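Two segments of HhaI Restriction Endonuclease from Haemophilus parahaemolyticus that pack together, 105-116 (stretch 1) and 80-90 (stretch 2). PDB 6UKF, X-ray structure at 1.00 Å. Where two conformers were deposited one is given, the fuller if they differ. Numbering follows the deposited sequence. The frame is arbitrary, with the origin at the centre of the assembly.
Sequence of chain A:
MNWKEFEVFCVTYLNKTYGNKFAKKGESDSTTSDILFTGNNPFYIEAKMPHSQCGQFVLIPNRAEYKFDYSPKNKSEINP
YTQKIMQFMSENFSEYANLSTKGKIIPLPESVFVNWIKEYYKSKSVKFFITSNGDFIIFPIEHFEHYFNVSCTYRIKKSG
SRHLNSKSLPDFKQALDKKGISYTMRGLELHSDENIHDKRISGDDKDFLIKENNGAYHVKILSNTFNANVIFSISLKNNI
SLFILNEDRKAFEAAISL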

# COMPACT_ATOMS: atom_id res chain seq x y z
N ILE A 105 13.24 -7.43 -10.92
CA ILE A 105 12.98 -8.39 -9.87
C ILE A 105 14.28 -8.71 -9.13
O ILE A 105 15.38 -8.60 -9.68
CB ILE A 105 12.36 -9.65 -10.50
CG1 ILE A 105 11.74 -10.56 -9.43
CG2 ILE A 105 13.40 -10.40 -11.32
CD1 ILE A 105 10.64 -11.43 -9.98
N ILE A 106 14.14 -9.09 -7.87
CA ILE A 106 15.26 -9.42 -7.00
C ILE A 106 15.23 -10.93 -6.76
O ILE A 106 14.30 -11.43 -6.10
CB ILE A 106 15.21 -8.63 -5.69
CG1 ILE A 106 15.37 -7.13 -5.98
CG2 ILE A 106 16.31 -9.10 -4.75
CD1 ILE A 106 14.77 -6.22 -4.93
N PRO A 107 16.20 -11.70 -7.30
CA PRO A 107 16.16 -13.16 -7.25
C PRO A 107 16.76 -13.76 -5.98
O PRO A 107 17.56 -14.70 -6.03
CB PRO A 107 16.96 -13.56 -8.48
CG PRO A 107 18.02 -12.51 -8.55
CD PRO A 107 17.32 -11.23 -8.14
N LEU A 108 16.38 -13.23 -4.83
CA LEU A 108 16.79 -13.85 -3.58
C LEU A 108 15.79 -14.92 -3.17
O LEU A 108 14.67 -14.97 -3.70
CB LEU A 108 16.88 -12.79 -2.48
CG LEU A 108 18.13 -11.91 -2.54
CD1 LEU A 108 18.00 -10.76 -1.56
CD2 LEU A 108 19.38 -12.72 -2.26
N PRO A 109 16.16 -15.80 -2.25
CA PRO A 109 15.21 -16.82 -1.80
C PRO A 109 13.92 -16.19 -1.29
O PRO A 109 13.94 -15.17 -0.59
CB PRO A 109 15.97 -17.54 -0.67
CG PRO A 109 17.41 -17.35 -1.03
CD PRO A 109 17.48 -15.97 -1.62
N GLU A 110 12.80 -16.81 -1.65
CA GLU A 110 11.50 -16.30 -1.25
C GLU A 110 11.42 -16.11 0.26
O GLU A 110 10.74 -15.19 0.74
CB GLU A 110 10.42 -17.25 -1.74
CG GLU A 110 9.00 -16.75 -1.57
CD GLU A 110 7.98 -17.74 -2.08
OE1 GLU A 110 8.36 -18.88 -2.38
OE2 GLU A 110 6.79 -17.36 -2.17
N SER A 111 12.11 -16.96 1.02
CA SER A 111 12.06 -16.87 2.48
C SER A 111 12.61 -15.54 2.99
O SER A 111 12.18 -15.06 4.04
CB SER A 111 12.85 -18.03 3.09
OG SER A 111 14.18 -18.04 2.61
N VAL A 112 13.58 -14.95 2.28
CA VAL A 112 14.06 -13.62 2.68
C VAL A 112 12.91 -12.62 2.67
O VAL A 112 12.76 -11.82 3.60
CB VAL A 112 15.20 -13.16 1.76
CG1 VAL A 112 15.59 -11.72 2.07
CG2 VAL A 112 16.40 -14.08 1.88
N PHE A 113 12.10 -12.66 1.62
CA PHE A 113 11.00 -11.72 1.48
C PHE A 113 9.90 -12.02 2.47
O PHE A 113 9.33 -11.11 3.08
CB PHE A 113 10.47 -11.77 0.05
CG PHE A 113 11.54 -11.63 -1.00
CD1 PHE A 113 12.59 -10.74 -0.83
CD2 PHE A 113 11.50 -12.39 -2.15
CE1 PHE A 113 13.57 -10.62 -1.80
CE2 PHE A 113 12.47 -12.27 -3.12
CZ PHE A 113 13.51 -11.38 -2.94
N VAL A 114 9.58 -13.30 2.66
CA VAL A 114 8.60 -13.68 3.68
C VAL A 114 9.06 -13.20 5.04
O VAL A 114 8.26 -12.69 5.84
CB VAL A 114 8.36 -15.20 3.66
CG1 VAL A 114 7.54 -15.62 4.87
CG2 VAL A 114 7.67 -15.61 2.37
N ASN A 115 10.35 -13.37 5.35
CA ASN A 115 10.85 -12.95 6.65
C ASN A 115 10.82 -11.43 6.80
O ASN A 115 10.53 -10.93 7.89
CB ASN A 115 12.24 -13.52 6.89
CG ASN A 115 12.21 -14.99 7.24
OD1 ASN A 115 11.24 -15.47 7.82
ND2 ASN A 115 13.28 -15.70 6.91
N TRP A 116 11.10 -10.69 5.73
CA TRP A 116 10.92 -9.24 5.80
C TRP A 116 9.48 -8.90 6.14
O TRP A 116 9.20 -8.08 7.02
CB TRP A 116 11.33 -8.56 4.49
CG TRP A 116 11.27 -7.07 4.61
CD1 TRP A 116 12.30 -6.23 4.95
CD2 TRP A 116 10.12 -6.24 4.45
NE1 TRP A 116 11.86 -4.93 4.99
CE2 TRP A 116 10.52 -4.91 4.69
CE3 TRP A 116 8.78 -6.48 4.12
CZ2 TRP A 116 9.64 -3.83 4.60
CZ3 TRP A 116 7.91 -5.41 4.03
CH2 TRP A 116 8.34 -4.11 4.28
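Stretch 2 (80-90) PYTQKIMQFMS

Ile85 lies at the apolar centre of the contact. Its CA-to-CB bond points sideways, but the end of the side chain, in the m, t rotamer, comes nearer to stretch 1. Four residues of stretch 1 pack on it. Leu108 CD1 is 4.0 Å from Ile85 CG1, and Val112 CG1 is 4.1 Å from the same Ile85 CG1. Phe113 CD1 is 4.0 Å from Ile85 CD1, which meets the ring at its edge. Ile106 CD1 is 4.1 Å from Ile85 CG2.

Stretch 2 is helical throughout, from 80 to 90. Stretch 1 enters as a loop and becomes a helix that runs through Trp116. The two helices run in roughly opposing directions, with a signed crossing angle of -137° and axes 8.9 Å apart at closest approach. By CA distance, Ile106 pairs with Met89 (CA to CA 7.8 Å), Leu108 with Ile85 (CA to CA 7.6 Å) and Trp116 with Tyr81 (CA to CA 5.3 Å).

The CA-to-CB bond of Phe88 points toward stretch 1, and its ring meets Pro107 (CG to Phe88 CZ, 3.6 Å), Leu108 (CD2 to Phe88 CD2, 3.8 Å) and Ile106 (CG2 to Phe88 CD1, 4.1 Å). Ile106 CD1 also reaches Met89 SD at 3.9 Å.

Tyr81 packs against the helix of stretch 1. Asn115 CB sits over one face of its ring, 3.4 Å from the centroid and 8° off the normal, a CH-pi contact. Trp116 CB is 3.9 Å from Tyr81 CB.

The polar edge is at Thr82 and Trp116. Trp116 NE1 lies 3.2 Å from Thr82 OG1. Water 1 bridges them: it accepts a hydrogen bond from Trp116 NE1 at 3.0 Å and is hydrogen-bonded to Thr82 OG1 at 2.7 Å.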

# COMPACT_ATOMS: atom_id res chain seq x y z
N PRO A 80 17.40 -7.59 9.37
CA PRO A 80 18.40 -8.41 8.66
C PRO A 80 18.00 -8.76 7.24
O PRO A 80 18.88 -8.94 6.38
CB PRO A 80 18.52 -9.66 9.54
CG PRO A 80 18.13 -9.19 10.90
CD PRO A 80 17.05 -8.18 10.68
N TYR A 81 16.70 -8.84 6.96
CA TYR A 81 16.25 -9.18 5.61
C TYR A 81 16.31 -7.97 4.70
O TYR A 81 16.67 -8.09 3.53
CB TYR A 81 14.86 -9.81 5.71
CG TYR A 81 14.85 -10.82 6.84
CD1 TYR A 81 15.51 -12.03 6.70
CD2 TYR A 81 14.27 -10.52 8.06
CE1 TYR A 81 15.54 -12.95 7.74
CE2 TYR A 81 14.30 -11.43 9.11
CZ TYR A 81 14.94 -12.64 8.94
OH TYR A 81 14.97 -13.54 9.98
N THR A 82 16.01 -6.78 5.23
CA THR A 82 16.35 -5.55 4.52
C THR A 82 17.82 -5.57 4.12
O THR A 82 18.17 -5.26 2.97
CB THR A 82 16.10 -4.34 5.42
OG1 THR A 82 14.85 -4.48 6.11
CG2 THR A 82 16.11 -3.06 4.59
N GLN A 83 18.69 -5.93 5.06
CA GLN A 83 20.13 -5.89 4.80
C GLN A 83 20.53 -6.89 3.72
O GLN A 83 21.37 -6.58 2.87
CB GLN A 83 20.90 -6.14 6.10
CG GLN A 83 21.06 -4.88 6.93
CD GLN A 83 21.30 -5.14 8.40
OE1 GLN A 83 21.32 -6.29 8.85
NE2 GLN A 83 21.49 -4.07 9.16
N LYS A 84 19.93 -8.08 3.73
CA LYS A 84 20.23 -9.05 2.68
C LYS A 84 19.84 -8.51 1.31
O LYS A 84 20.58 -8.68 0.33
CB LYS A 84 19.51 -10.37 2.95
CG LYS A 84 19.97 -11.11 4.19
CD LYS A 84 19.14 -12.37 4.41
CE LYS A 84 19.30 -12.91 5.82
NZ LYS A 84 20.72 -13.13 6.19
N ILE A 85 18.68 -7.86 1.22
CA ILE A 85 18.23 -7.30 -0.05
C ILE A 85 19.17 -6.20 -0.50
O ILE A 85 19.61 -6.16 -1.66
CB ILE A 85 16.78 -6.80 0.07
CG1 ILE A 85 15.83 -7.97 0.33
CG2 ILE A 85 16.37 -6.03 -1.18
CD1 ILE A 85 14.45 -7.55 0.77
N MET A 86 19.49 -5.27 0.41
CA MET A 86 20.40 -4.18 0.06
C MET A 86 21.76 -4.71 -0.35
O MET A 86 22.37 -4.21 -1.30
CB MET A 86 20.55 -3.24 1.26
CG MET A 86 19.31 -2.44 1.56
SD MET A 86 19.48 -1.45 3.06
CE MET A 86 20.89 -0.43 2.66
N GLN A 87 22.27 -5.72 0.37
CA GLN A 87 23.56 -6.29 0.03
C GLN A 87 23.54 -6.90 -1.36
O GLN A 87 24.45 -6.67 -2.16
CB GLN A 87 23.94 -7.34 1.08
CG GLN A 87 25.17 -8.14 0.74
CD GLN A 87 25.54 -9.10 1.84
OE1 GLN A 87 25.48 -8.76 3.03
NE2 GLN A 87 25.93 -10.31 1.47
N PHE A 88 22.49 -7.66 -1.68
CA PHE A 88 22.41 -8.26 -3.00
C PHE A 88 22.38 -7.19 -4.08
O PHE A 88 23.10 -7.27 -5.08
CB PHE A 88 21.18 -9.16 -3.12
CG PHE A 88 21.02 -9.74 -4.49
CD1 PHE A 88 20.30 -9.07 -5.46
CD2 PHE A 88 21.62 -10.94 -4.81
CE1 PHE A 88 20.17 -9.60 -6.73
CE2 PHE A 88 21.50 -11.47 -6.08
CZ PHE A 88 20.76 -10.80 -7.04
N MET A 89 21.55 -6.16 -3.90
CA MET A 89 21.45 -5.11 -4.90
C MET A 89 22.76 -4.35 -5.03
O MET A 89 23.16 -3.99 -6.14
CB MET A 89 20.30 -4.16 -4.55
CG MET A 89 18.93 -4.80 -4.69
SD MET A 89 17.61 -3.71 -4.14
CE MET A 89 17.82 -2.31 -5.24
N SER A 90 23.43 -4.09 -3.91
CA SER A 90 24.68 -3.35 -3.95
C SER A 90 25.79 -4.16 -4.61
O SER A 90 26.58 -3.62 -5.39
CB SER A 90 25.08 -2.93 -2.53
OG SER A 90 24.14 -2.02 -2.00
O HOH W 1 13.09 -2.45 6.13